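Local coordinates for protein ectonucleoside triphosphate diphosphohydrolase 4 (Homo sapiens, PDB 6WG5) that belongs to the GDA1/CD39 family of nucleoside phosphatases, proteins built on the two-lobed actin-like ATPase fold, at residues P126-C131 with G482-R487; Y178-I183 with A256-G261; D393-G398 with T407-D412; G399-A404 with A447-V452. One frame throughout, in Å; residues are numbered along the deposited sequence.

Contact 1 of 4, residues P126-C131 with G482-R487; sequences PLYILC and GAILYR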
loop_
_atom_site.group_PDB
_atom_site.type_symbol
_atom_site.label_atom_id
_atom_site.label_comp_id
_atom_site.label_asym_id
_atom_site.label_seq_id
_atom_site.Cartn_x
_atom_site.Cartn_y
_atom_site.Cartn_z
ATOM N N PRO A 126 21.520 -12.400 0.578
ATOM C CA PRO A 126 20.361 -13.031 -0.059
ATOM C C PRO A 126 19.757 -12.165 -1.151
ATOM O O PRO A 126 19.782 -10.934 -1.095
ATOM C CB PRO A 126 19.378 -13.213 1.104
ATOM C CG PRO A 126 19.711 -12.107 2.036
ATOM C CD PRO A 126 21.202 -11.925 1.938
ATOM N N LEU A 127 19.207 -12.839 -2.158
ATOM C CA LEU A 127 18.479 -12.198 -3.245
ATOM C C LEU A 127 17.048 -12.713 -3.239
ATOM O O LEU A 127 16.822 -13.926 -3.255
ATOM C CB LEU A 127 19.144 -12.481 -4.596
ATOM C CG LEU A 127 18.354 -12.121 -5.860
ATOM C CD1 LEU A 127 18.153 -10.618 -5.983
ATOM C CD2 LEU A 127 19.055 -12.674 -7.090
ATOM N N TYR A 128 16.087 -11.792 -3.209
ATOM C CA TYR A 128 14.671 -12.129 -3.246
ATOM C C TYR A 128 14.029 -11.455 -4.449
ATOM O O TYR A 128 14.168 -10.241 -4.633
ATOM C CB TYR A 128 13.965 -11.703 -1.955
ATOM C CG TYR A 128 14.505 -12.376 -0.714
ATOM C CD1 TYR A 128 14.190 -13.698 -0.427
ATOM C CD2 TYR A 128 15.328 -11.691 0.172
ATOM C CE1 TYR A 128 14.681 -14.322 0.705
ATOM C CE2 TYR A 128 15.824 -12.307 1.308
ATOM C CZ TYR A 128 15.497 -13.623 1.570
ATOM O OH TYR A 128 15.985 -14.247 2.698
ATOM N N ILE A 129 13.341 -12.244 -5.268
ATOM C CA ILE A 129 12.620 -11.747 -6.435
ATOM C C ILE A 129 11.145 -12.041 -6.203
ATOM O O ILE A 129 10.722 -13.202 -6.248
ATOM C CB ILE A 129 13.119 -12.386 -7.739
ATOM C CG1 ILE A 129 14.603 -12.062 -7.943
ATOM C CG2 ILE A 129 12.288 -11.894 -8.925
ATOM C CD1 ILE A 129 15.225 -12.720 -9.158
ATOM N N LEU A 130 10.365 -10.991 -5.959
ATOM C CA LEU A 130 8.959 -11.117 -5.597
ATOM C C LEU A 130 8.116 -10.395 -6.638
ATOM O O LEU A 130 8.276 -9.186 -6.841
ATOM C CB LEU A 130 8.715 -10.547 -4.199
ATOM C CG LEU A 130 9.699 -11.042 -3.136
ATOM C CD1 LEU A 130 9.468 -10.324 -1.817
ATOM C CD2 LEU A 130 9.591 -12.550 -2.955
ATOM N N CYS A 131 7.223 -11.134 -7.290
ATOM C CA CYS A 131 6.409 -10.617 -8.381
ATOM C C CYS A 131 4.983 -10.389 -7.903
ATOM O O CYS A 131 4.465 -11.153 -7.083
ATOM C CB CYS A 131 6.414 -11.586 -9.566
ATOM S SG CYS A 131 8.029 -12.330 -9.896
ATOM N N GLY A 482 9.533 -4.109 4.088
ATOM C CA GLY A 482 8.879 -5.077 4.950
ATOM C C GLY A 482 9.168 -6.503 4.536
ATOM O O GLY A 482 9.199 -7.404 5.379
ATOM N N ALA A 483 9.387 -6.731 3.239
ATOM C CA ALA A 483 9.715 -8.070 2.764
ATOM C C ALA A 483 11.090 -8.502 3.258
ATOM O O ALA A 483 11.234 -9.573 3.859
ATOM C CB ALA A 483 9.652 -8.111 1.236
ATOM N N ILE A 484 12.114 -7.683 3.012
ATOM C CA ILE A 484 13.456 -8.016 3.485
ATOM C C ILE A 484 13.457 -8.166 5.000
ATOM O O ILE A 484 14.128 -9.045 5.553
ATOM C CB ILE A 484 14.471 -6.954 3.019
ATOM C CG1 ILE A 484 15.903 -7.402 3.317
ATOM C CG2 ILE A 484 14.203 -5.609 3.680
ATOM C CD1 ILE A 484 16.476 -8.328 2.279
ATOM N N LEU A 485 12.701 -7.314 5.695
ATOM C CA LEU A 485 12.673 -7.374 7.151
ATOM C C LEU A 485 12.073 -8.688 7.633
ATOM O O LEU A 485 12.536 -9.266 8.623
ATOM C CB LEU A 485 11.887 -6.184 7.702
ATOM C CG LEU A 485 11.959 -5.930 9.208
ATOM C CD1 LEU A 485 13.383 -5.617 9.643
ATOM C CD2 LEU A 485 11.023 -4.793 9.589
ATOM N N TYR A 486 11.047 -9.181 6.938
ATOM C CA TYR A 486 10.418 -10.436 7.333
ATOM C C TYR A 486 11.266 -11.639 6.936
ATOM O O TYR A 486 11.382 -12.598 7.706
ATOM C CB TYR A 486 9.023 -10.544 6.717
ATOM C CG TYR A 486 8.249 -11.751 7.196
ATOM C CD1 TYR A 486 8.079 -12.862 6.381
ATOM C CD2 TYR A 486 7.700 -11.786 8.469
ATOM C CE1 TYR A 486 7.379 -13.969 6.818
ATOM C CE2 TYR A 486 6.998 -12.888 8.915
ATOM C CZ TYR A 486 6.840 -13.976 8.087
ATOM O OH TYR A 486 6.140 -15.077 8.530
ATOM N N ARG A 487 11.872 -11.609 5.745
ATOM C CA ARG A 487 12.639 -12.765 5.286
ATOM C C ARG A 487 13.924 -12.953 6.085
ATOM O O ARG A 487 14.390 -14.086 6.242
ATOM C CB ARG A 487 12.957 -12.632 3.795
ATOM C CG ARG A 487 11.734 -12.630 2.869
ATOM C CD ARG A 487 10.854 -13.864 3.056
ATOM N NE ARG A 487 11.603 -15.112 2.922
ATOM C CZ ARG A 487 11.757 -15.787 1.784
ATOM N NH1 ARG A 487 11.215 -15.347 0.654
ATOM N NH2 ARG A 487 12.459 -16.913 1.777
#
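Arg-487, whose backbone N is held by Ala-483 O at 2.8 Å in the last turn of helix 479-487, spreads its side chain over the ring of Tyr-128. Two parts of the arginine share the work. Its CB lies above the ring face, 4.0 Å from the centroid of the Tyr-128 ring and 28° off the normal, which makes a CH-pi contact. Beyond CB the chain bends at both chi2 and chi3 and brings the guanidinium round to the CE1 rim, where Tyr-128 CE1 sits 3.4 Å from Arg-487 CZ, over the middle of the guanidinium face. The two planes are 52° apart, so the ring presents its rim to the guanidinium instead of stacking flat on it. Arg-487 NH1 also makes a weak hydrogen bond to Ser-165 O, and His-166 stacks on the tyrosine ring.

Ile-484 reaches the same ring at its edge. Its CG1 stands anti to the backbone N (chi1 -171°), which carries CD1 to within 4.1 Å of Tyr-128 CD2, close to the ring plane. Two residues further along the strand, on the same side of it, Leu-130 sends CD1 to Ala-483 CB at 3.8 Å, and the small alanine lets the leucine come close to the helix. Leu-127, by contrast, points away and packs on Ile-44. A near-C-terminal helix thus lies on a face of the sheet containing strands 40-48 and 127-131, consistent with the C-terminal part of the chain returning to the first lobe, as in actin-like ATPases of this family.

Contact 2 of 4, residues Y178-I183 with A256-G261; sequences YAWIGI and AEFNLG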
loop_
_atom_site.group_PDB
_atom_site.type_symbol
_atom_site.label_atom_id
_atom_site.label_comp_id
_atom_site.label_asym_id
_atom_site.label_seq_id
_atom_site.Cartn_x
_atom_site.Cartn_y
_atom_site.Cartn_z
ATOM N N TYR A 178 3.475 -6.780 3.785
ATOM C CA TYR A 178 4.816 -6.220 3.642
ATOM C C TYR A 178 4.787 -4.697 3.690
ATOM O O TYR A 178 5.648 -4.073 4.322
ATOM C CB TYR A 178 5.450 -6.699 2.334
ATOM C CG TYR A 178 5.820 -8.170 2.304
ATOM C CD1 TYR A 178 6.168 -8.852 3.463
ATOM C CD2 TYR A 178 5.832 -8.874 1.106
ATOM C CE1 TYR A 178 6.512 -10.189 3.432
ATOM C CE2 TYR A 178 6.175 -10.211 1.065
ATOM C CZ TYR A 178 6.514 -10.863 2.231
ATOM O OH TYR A 178 6.854 -12.196 2.195
ATOM N N ALA A 179 3.811 -4.077 3.027
ATOM C CA ALA A 179 3.708 -2.622 3.074
ATOM C C ALA A 179 3.378 -2.147 4.483
ATOM O O ALA A 179 3.891 -1.117 4.935
ATOM C CB ALA A 179 2.656 -2.136 2.080
ATOM N N TRP A 180 2.524 -2.886 5.193
ATOM C CA TRP A 180 2.193 -2.519 6.564
ATOM C C TRP A 180 3.416 -2.624 7.468
ATOM O O TRP A 180 3.628 -1.771 8.338
ATOM C CB TRP A 180 1.057 -3.405 7.075
ATOM C CG TRP A 180 0.645 -3.113 8.482
ATOM C CD1 TRP A 180 -0.310 -2.229 8.890
ATOM C CD2 TRP A 180 1.171 -3.714 9.670
ATOM N NE1 TRP A 180 -0.409 -2.241 10.262
ATOM C CE2 TRP A 180 0.491 -3.144 10.763
ATOM C CE3 TRP A 180 2.154 -4.679 9.915
ATOM C CZ2 TRP A 180 0.759 -3.505 12.080
ATOM C CZ3 TRP A 180 2.421 -5.036 11.224
ATOM C CH2 TRP A 180 1.728 -4.450 12.290
ATOM N N ILE A 181 4.235 -3.661 7.271
ATOM C CA ILE A 181 5.473 -3.792 8.035
ATOM C C ILE A 181 6.417 -2.643 7.709
ATOM O O ILE A 181 7.077 -2.087 8.597
ATOM C CB ILE A 181 6.131 -5.158 7.757
ATOM C CG1 ILE A 181 5.272 -6.292 8.319
ATOM C CG2 ILE A 181 7.539 -5.218 8.357
ATOM C CD1 ILE A 181 5.723 -7.675 7.885
ATOM N N GLY A 182 6.497 -2.268 6.432
ATOM C CA GLY A 182 7.436 -1.235 6.030
ATOM C C GLY A 182 7.188 0.086 6.732
ATOM O O GLY A 182 8.114 0.708 7.259
ATOM N N ILE A 183 5.932 0.536 6.749
ATOM C CA ILE A 183 5.636 1.847 7.318
ATOM C C ILE A 183 5.843 1.832 8.827
ATOM O O ILE A 183 6.440 2.755 9.392
ATOM C CB ILE A 183 4.209 2.293 6.943
ATOM C CG1 ILE A 183 3.979 3.733 7.408
ATOM C CG2 ILE A 183 3.159 1.359 7.546
ATOM C CD1 ILE A 183 2.622 4.300 7.044
ATOM N N ALA A 256 -3.645 -12.118 8.490
ATOM C CA ALA A 256 -2.297 -12.670 8.478
ATOM C C ALA A 256 -1.754 -12.671 9.899
ATOM O O ALA A 256 -1.832 -11.655 10.598
ATOM C CB ALA A 256 -1.378 -11.863 7.557
ATOM N N GLU A 257 -1.218 -13.812 10.324
ATOM C CA GLU A 257 -0.618 -13.960 11.642
ATOM C C GLU A 257 0.830 -14.385 11.466
ATOM O O GLU A 257 1.103 -15.461 10.922
ATOM C CB GLU A 257 -1.391 -14.978 12.480
ATOM C CG GLU A 257 -2.664 -14.412 13.079
ATOM C CD GLU A 257 -3.715 -15.470 13.338
ATOM O OE1 GLU A 257 -4.856 -15.295 12.858
ATOM O OE2 GLU A 257 -3.402 -16.476 14.010
ATOM N N PHE A 258 1.753 -13.541 11.920
ATOM C CA PHE A 258 3.173 -13.754 11.696
ATOM C C PHE A 258 3.954 -13.283 12.915
ATOM O O PHE A 258 3.413 -12.650 13.826
ATOM C CB PHE A 258 3.647 -13.023 10.436
ATOM C CG PHE A 258 3.341 -11.552 10.440
ATOM C CD1 PHE A 258 4.258 -10.641 10.935
ATOM C CD2 PHE A 258 2.134 -11.083 9.954
ATOM C CE1 PHE A 258 3.978 -9.289 10.943
ATOM C CE2 PHE A 258 1.848 -9.732 9.956
ATOM C CZ PHE A 258 2.771 -8.834 10.452
ATOM N N ASN A 259 5.249 -13.600 12.912
ATOM C CA ASN A 259 6.156 -13.259 14.002
ATOM C C ASN A 259 7.386 -12.590 13.404
ATOM O O ASN A 259 8.107 -13.209 12.615
ATOM C CB ASN A 259 6.553 -14.509 14.793
ATOM C CG ASN A 259 7.342 -14.183 16.045
ATOM O OD1 ASN A 259 7.751 -13.041 16.258
ATOM N ND2 ASN A 259 7.569 -15.192 16.876
ATOM N N LEU A 260 7.618 -11.329 13.773
ATOM C CA LEU A 260 8.747 -10.584 13.230
ATOM C C LEU A 260 10.043 -10.841 13.982
ATOM O O LEU A 260 11.118 -10.530 13.457
ATOM C CB LEU A 260 8.451 -9.084 13.248
ATOM C CG LEU A 260 7.697 -8.520 12.047
ATOM C CD1 LEU A 260 7.225 -7.112 12.352
ATOM C CD2 LEU A 260 8.585 -8.526 10.816
ATOM N N GLY A 261 9.971 -11.390 15.194
ATOM C CA GLY A 261 11.167 -11.658 15.960
ATOM C C GLY A 261 11.885 -12.905 15.490
ATOM O O GLY A 261 11.395 -13.668 14.657
#
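Ile-181, Phe-258 and Leu-260 contribute most of the buried surface. The isoleucine CD1 lies 3.9 Å from Phe-258 CE1 and 4.2 Å from Leu-260 CD2, so one methyl meets both partners. Its CG1 is anti to the carbonyl carbon (chi1 -67°), which sends this longer branch out from the helix toward the CE1-CZ side of the Phe-258 ring, the two side chains arriving from opposite directions. Phe-258 has CG between its backbone N and carbonyl carbon (chi1 55°), and the ring thereby extends toward helix 172-186. At the edge of this ring, near its plane, comes Trp-180 CZ3, 3.9 Å from Phe-258 CZ.

Strand 255-259 is an outermost strand of the second sheet of this actin-like ATPase fold. Helix 172-186 also touches its strands 221-225 and 270-279, Trp-180 resting on Ile-222 and Val-273, and Ile-181 meets Leu-485 of helix 479-487 as well.

Where the strand gives way to a turn, Asn-259 OD1 accepts from Gly-261 N at 3.0 Å, an Asx turn in which the donor stands 44° out of the carbonyl plane. Leu-260, the residue between them, points toward the helix and also packs on Phe-190.

Contact 3 of 4, residues D393-G398 with T407-D412; sequences DVLRMG and TKAAKD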
loop_
_atom_site.group_PDB
_atom_site.type_symbol
_atom_site.label_atom_id
_atom_site.label_comp_id
_atom_site.label_asym_id
_atom_site.label_seq_id
_atom_site.Cartn_x
_atom_site.Cartn_y
_atom_site.Cartn_z
ATOM N N ASP A 393 -3.863 18.326 -3.625
ATOM C CA ASP A 393 -3.485 18.801 -4.954
ATOM C C ASP A 393 -4.195 20.099 -5.325
ATOM O O ASP A 393 -3.579 20.996 -5.914
ATOM C CB ASP A 393 -3.753 17.716 -5.995
ATOM C CG ASP A 393 -2.599 16.734 -6.119
ATOM O OD1 ASP A 393 -1.745 16.695 -5.206
ATOM O OD2 ASP A 393 -2.540 16.003 -7.130
ATOM N N VAL A 394 -5.484 20.230 -4.996
ATOM C CA VAL A 394 -6.223 21.459 -5.251
ATOM C C VAL A 394 -6.781 22.069 -3.971
ATOM O O VAL A 394 -6.796 23.297 -3.822
ATOM C CB VAL A 394 -7.350 21.243 -6.284
ATOM C CG1 VAL A 394 -6.780 20.711 -7.584
ATOM C CG2 VAL A 394 -8.421 20.317 -5.749
ATOM N N LEU A 395 -7.245 21.244 -3.032
ATOM C CA LEU A 395 -7.746 21.778 -1.770
ATOM C C LEU A 395 -6.623 22.227 -0.844
ATOM O O LEU A 395 -6.863 23.052 0.044
ATOM C CB LEU A 395 -8.622 20.738 -1.068
ATOM C CG LEU A 395 -9.768 20.174 -1.912
ATOM C CD1 LEU A 395 -10.620 19.207 -1.095
ATOM C CD2 LEU A 395 -10.631 21.292 -2.496
ATOM N N ARG A 396 -5.410 21.703 -1.025
ATOM C CA ARG A 396 -4.225 22.216 -0.338
ATOM C C ARG A 396 -4.320 22.028 1.174
ATOM O O ARG A 396 -3.926 22.901 1.952
ATOM C CB ARG A 396 -3.996 23.688 -0.683
ATOM C CG ARG A 396 -3.696 23.935 -2.149
ATOM C CD ARG A 396 -2.304 23.447 -2.516
ATOM N NE ARG A 396 -1.557 24.461 -3.254
ATOM C CZ ARG A 396 -0.245 24.424 -3.464
ATOM N NH1 ARG A 396 0.481 23.420 -2.988
ATOM N NH2 ARG A 396 0.343 25.397 -4.148
ATOM N N MET A 397 -4.833 20.878 1.599
ATOM C CA MET A 397 -4.917 20.557 3.019
ATOM C C MET A 397 -4.517 19.110 3.264
ATOM O O MET A 397 -5.149 18.395 4.049
ATOM C CB MET A 397 -6.315 20.834 3.564
ATOM C CG MET A 397 -7.443 20.364 2.674
ATOM S SD MET A 397 -9.033 20.530 3.498
ATOM C CE MET A 397 -9.095 22.298 3.789
ATOM N N GLY A 398 -3.458 18.661 2.599
ATOM C CA GLY A 398 -2.889 17.367 2.916
ATOM C C GLY A 398 -2.381 17.310 4.344
ATOM O O GLY A 398 -2.075 18.325 4.973
ATOM N N THR A 407 -14.932 18.727 3.947
ATOM C CA THR A 407 -16.211 18.825 3.248
ATOM C C THR A 407 -16.497 20.258 2.825
ATOM O O THR A 407 -17.027 20.495 1.734
ATOM C CB THR A 407 -17.343 18.295 4.128
ATOM O OG1 THR A 407 -17.318 18.955 5.400
ATOM C CG2 THR A 407 -17.210 16.793 4.326
ATOM N N LYS A 408 -16.156 21.228 3.675
ATOM C CA LYS A 408 -16.361 22.629 3.321
ATOM C C LYS A 408 -15.527 23.008 2.104
ATOM O O LYS A 408 -16.049 23.545 1.120
ATOM C CB LYS A 408 -16.015 23.522 4.512
ATOM C CG LYS A 408 -16.267 25.000 4.282
ATOM C CD LYS A 408 -15.978 25.797 5.543
ATOM C CE LYS A 408 -16.294 27.274 5.369
ATOM N NZ LYS A 408 -16.080 28.033 6.636
ATOM N N ALA A 409 -14.222 22.735 2.154
ATOM C CA ALA A 409 -13.356 23.058 1.026
ATOM C C ALA A 409 -13.764 22.282 -0.219
ATOM O O ALA A 409 -13.769 22.829 -1.327
ATOM C CB ALA A 409 -11.899 22.769 1.386
ATOM N N ALA A 410 -14.112 21.003 -0.053
ATOM C CA ALA A 410 -14.540 20.199 -1.193
ATOM C C ALA A 410 -15.822 20.750 -1.799
ATOM O O ALA A 410 -15.960 20.815 -3.026
ATOM C CB ALA A 410 -14.731 18.742 -0.769
ATOM N N LYS A 411 -16.774 21.155 -0.953
ATOM C CA LYS A 411 -18.010 21.748 -1.451
ATOM C C LYS A 411 -17.730 23.026 -2.229
ATOM O O LYS A 411 -18.307 23.251 -3.299
ATOM C CB LYS A 411 -18.966 22.035 -0.292
ATOM C CG LYS A 411 -20.228 21.186 -0.308
ATOM C CD LYS A 411 -21.210 21.577 0.794
ATOM C CE LYS A 411 -20.895 20.886 2.115
ATOM N NZ LYS A 411 -22.085 20.840 3.014
ATOM N N ASP A 412 -16.843 23.877 -1.708
ATOM C CA ASP A 412 -16.575 25.158 -2.353
ATOM C C ASP A 412 -15.877 24.969 -3.695
ATOM O O ASP A 412 -16.168 25.688 -4.657
ATOM C CB ASP A 412 -15.740 26.043 -1.427
ATOM C CG ASP A 412 -16.523 26.524 -0.217
ATOM O OD1 ASP A 412 -17.771 26.560 -0.289
ATOM O OD2 ASP A 412 -15.892 26.871 0.806
#
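Leu-395 is the first residue of 393-398 to meet residues 407-412, and it sets its two methyls side by side against the main chain at the Ala-409 to Ala-410 link. Leu-395 CD2 lies 3.7 Å from Ala-409 O. The other methyl, Leu-395 CD1, comes 4.0 Å from Ala-410 CA. With CG anti to the carbonyl carbon (chi1 -54°) and chi2 extended, the forked end faces the helix surface, where two successive alanines allow a close approach to the main chain. Phe-406 and Tyr-413 of the same helix, and Gln-442 of helix 436-456, also touch this leucine.

The next residue, Arg-396, takes a left-handed backbone conformation (phi 64°) that carries the chain round between Leu-395 and Met-397. The loop here, which joins helices 386-392 and 403-414 of this actin-like ATPase-family fold, folds back on the second helix, on the side of the molecule away from contact 1. Helix 345-352 borders the same helix, with Phe-345 touching Ala-410 and Lys-411.

Beyond Arg-396, Met-397 again points toward the helix. Its CG lies between the backbone N and the carbonyl carbon, the chain then runs extended through chi2, and a bend at chi3 delivers the terminal methyl, Met-397 CE, to Ala-409 CB at 3.7 Å. Ala-409 therefore receives a methyl from each of Leu-395 and Met-397. The loop is tied back to the preceding helix by backbone bonding between Met-397 and Thr-391, and by Gly-398 N, which donates to the side-chain oxygen Glu-392 OE1.

Contact 4 of 4, residues G399-A404 with A447-V452; sequences GDYNAA and AWMFEV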
loop_
_atom_site.group_PDB
_atom_site.type_symbol
_atom_site.label_atom_id
_atom_site.label_comp_id
_atom_site.label_asym_id
_atom_site.label_seq_id
_atom_site.Cartn_x
_atom_site.Cartn_y
_atom_site.Cartn_z
ATOM N N GLY A 399 -2.293 16.087 4.862
ATOM C CA GLY A 399 -1.850 15.875 6.226
ATOM C C GLY A 399 -2.974 15.421 7.133
ATOM O O GLY A 399 -3.800 14.593 6.735
ATOM N N ASP A 400 -3.025 15.958 8.348
ATOM C CA ASP A 400 -4.057 15.563 9.297
ATOM C C ASP A 400 -5.438 15.855 8.725
ATOM O O ASP A 400 -5.753 16.998 8.378
ATOM C CB ASP A 400 -3.860 16.291 10.626
ATOM C CG ASP A 400 -2.601 15.850 11.351
ATOM O OD1 ASP A 400 -2.023 14.809 10.968
ATOM O OD2 ASP A 400 -2.196 16.539 12.313
ATOM N N TYR A 401 -6.256 14.813 8.630
ATOM C CA TYR A 401 -7.583 14.923 8.046
ATOM C C TYR A 401 -8.577 15.471 9.059
ATOM O O TYR A 401 -8.535 15.128 10.243
ATOM C CB TYR A 401 -8.040 13.551 7.550
ATOM C CG TYR A 401 -9.470 13.497 7.073
ATOM C CD1 TYR A 401 -9.813 13.929 5.800
ATOM C CD2 TYR A 401 -10.476 12.996 7.888
ATOM C CE1 TYR A 401 -11.115 13.874 5.355
ATOM C CE2 TYR A 401 -11.785 12.936 7.451
ATOM C CZ TYR A 401 -12.098 13.377 6.183
ATOM O OH TYR A 401 -13.395 13.320 5.736
ATOM N N ASN A 402 -9.472 16.335 8.584
ATOM C CA ASN A 402 -10.563 16.870 9.397
ATOM C C ASN A 402 -11.797 16.949 8.510
ATOM O O ASN A 402 -11.825 17.725 7.550
ATOM C CB ASN A 402 -10.210 18.240 9.972
ATOM C CG ASN A 402 -11.339 18.832 10.791
ATOM O OD1 ASN A 402 -12.273 19.419 10.247
ATOM N ND2 ASN A 402 -11.258 18.682 12.108
ATOM N N ALA A 403 -12.815 16.148 8.831
ATOM C CA ALA A 403 -13.981 16.035 7.960
ATOM C C ALA A 403 -14.620 17.396 7.707
ATOM O O ALA A 403 -14.889 17.764 6.558
ATOM C CB ALA A 403 -14.997 15.070 8.569
ATOM N N ALA A 404 -14.871 18.159 8.772
ATOM C CA ALA A 404 -15.534 19.451 8.615
ATOM C C ALA A 404 -14.761 20.352 7.661
ATOM O O ALA A 404 -15.335 20.922 6.725
ATOM C CB ALA A 404 -15.700 20.127 9.976
ATOM N N ALA A 447 -15.552 13.172 -3.197
ATOM C CA ALA A 447 -16.763 12.603 -2.613
ATOM C C ALA A 447 -16.640 11.094 -2.454
ATOM O O ALA A 447 -17.057 10.534 -1.434
ATOM C CB ALA A 447 -17.969 12.946 -3.481
ATOM N N TRP A 448 -16.084 10.420 -3.460
ATOM C CA TRP A 448 -15.837 8.988 -3.349
ATOM C C TRP A 448 -14.896 8.695 -2.187
ATOM O O TRP A 448 -15.142 7.787 -1.384
ATOM C CB TRP A 448 -15.264 8.465 -4.666
ATOM C CG TRP A 448 -14.963 7.001 -4.663
ATOM C CD1 TRP A 448 -13.729 6.419 -4.666
ATOM C CD2 TRP A 448 -15.913 5.928 -4.664
ATOM N NE1 TRP A 448 -13.850 5.049 -4.672
ATOM C CE2 TRP A 448 -15.180 4.722 -4.668
ATOM C CE3 TRP A 448 -17.309 5.869 -4.661
ATOM C CZ2 TRP A 448 -15.795 3.475 -4.665
ATOM C CZ3 TRP A 448 -17.920 4.628 -4.663
ATOM C CH2 TRP A 448 -17.163 3.447 -4.663
ATOM N N MET A 449 -13.814 9.466 -2.075
ATOM C CA MET A 449 -12.907 9.323 -0.941
ATOM C C MET A 449 -13.661 9.458 0.375
ATOM O O MET A 449 -13.484 8.653 1.296
ATOM C CB MET A 449 -11.799 10.375 -1.032
ATOM C CG MET A 449 -10.584 10.089 -0.168
ATOM S SD MET A 449 -9.926 11.571 0.631
ATOM C CE MET A 449 -11.015 11.687 2.046
ATOM N N PHE A 450 -14.517 10.477 0.475
ATOM C CA PHE A 450 -15.228 10.738 1.721
ATOM C C PHE A 450 -16.156 9.585 2.084
ATOM O O PHE A 450 -16.249 9.196 3.254
ATOM C CB PHE A 450 -16.015 12.042 1.598
ATOM C CG PHE A 450 -16.726 12.444 2.858
ATOM C CD1 PHE A 450 -16.106 13.257 3.789
ATOM C CD2 PHE A 450 -18.017 12.012 3.109
ATOM C CE1 PHE A 450 -16.758 13.628 4.949
ATOM C CE2 PHE A 450 -18.674 12.379 4.266
ATOM C CZ PHE A 450 -18.044 13.190 5.187
ATOM N N GLU A 451 -16.854 9.027 1.092
ATOM C CA GLU A 451 -17.843 7.990 1.359
ATOM C C GLU A 451 -17.190 6.640 1.631
ATOM O O GLU A 451 -17.595 5.931 2.556
ATOM C CB GLU A 451 -18.817 7.882 0.186
ATOM C CG GLU A 451 -19.803 9.032 0.103
ATOM C CD GLU A 451 -20.753 9.064 1.284
ATOM O OE1 GLU A 451 -20.965 8.002 1.903
ATOM O OE2 GLU A 451 -21.284 10.148 1.602
ATOM N N VAL A 452 -16.198 6.258 0.824
ATOM C CA VAL A 452 -15.451 5.030 1.091
ATOM C C VAL A 452 -14.931 5.034 2.521
ATOM O O VAL A 452 -14.989 4.020 3.227
ATOM C CB VAL A 452 -14.305 4.878 0.073
ATOM C CG1 VAL A 452 -13.388 3.714 0.443
ATOM C CG2 VAL A 452 -14.864 4.684 -1.323
#
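Tyr-401 and Ala-403 make the apolar part of this contact with Met-449 and Phe-450. Met-449 CE lies 4.0 Å from Tyr-401 CE1, the two side chains sliding past each other in opposite directions. The methionine starts with CG anti to its backbone N (chi1 -163°) and then bends at chi2 and chi3, which turns its end from alongside the helix toward the tyrosine. Ala-403 CB meets the edge of the phenylalanine ring, 4.3 Å from Phe-450 CE1 and near the ring plane. Phe-406 and Thr-407 touch the same phenylalanine.

Tyr-401 OH comes 3.3 Å from Phe-450 CD1, the two side chains crossing at about a right angle, and is hydrogen-bonded to His-454 NE2, one turn further along helix 436-456; the ring of His-454 also meets that of Phe-450. The buried hydroxyl is thus satisfied from the helix it packs on.

Polar and backbone bonds fix the first segment itself. Asn-402 is the N-cap of helix 403-414, and its OD1 accepts from Lys-405 N. Just before it, the backbones of Gly-399 and Tyr-401 bond to Thr-468 and Leu-466, so the chain runs alongside strand 466-468 before it enters the helix. A strand-edge segment that leads into a capped helix, packed on helix 436-456, is in keeping with the helix-flanked sheet of an actin-like ATPase lobe.

Overall arrangement
From the N terminus, contact 1 opens first, at strand 127-131, and closes at helix 479-487, joining a strand of the sheet that includes strand 40-48 to a helix near the chain's end. The other three contacts are nested inside this loop. Contact 2 opens on helix 172-186 and closes at strand 255-259 before contacts 3 and 4 begin; it touches contact 1, Ile-181 CG2 lying 3.7 Å from Gly-482 CA. Contact 3 runs from loop 393-398 to residues 407-412 and contact 4 from 399-404 to 447-452 on helix 436-456; the two cross along the chain and share helix 403-414. Their centres lie about 39 Å (contact 3) and about 34 Å (contact 4) from that of contact 1.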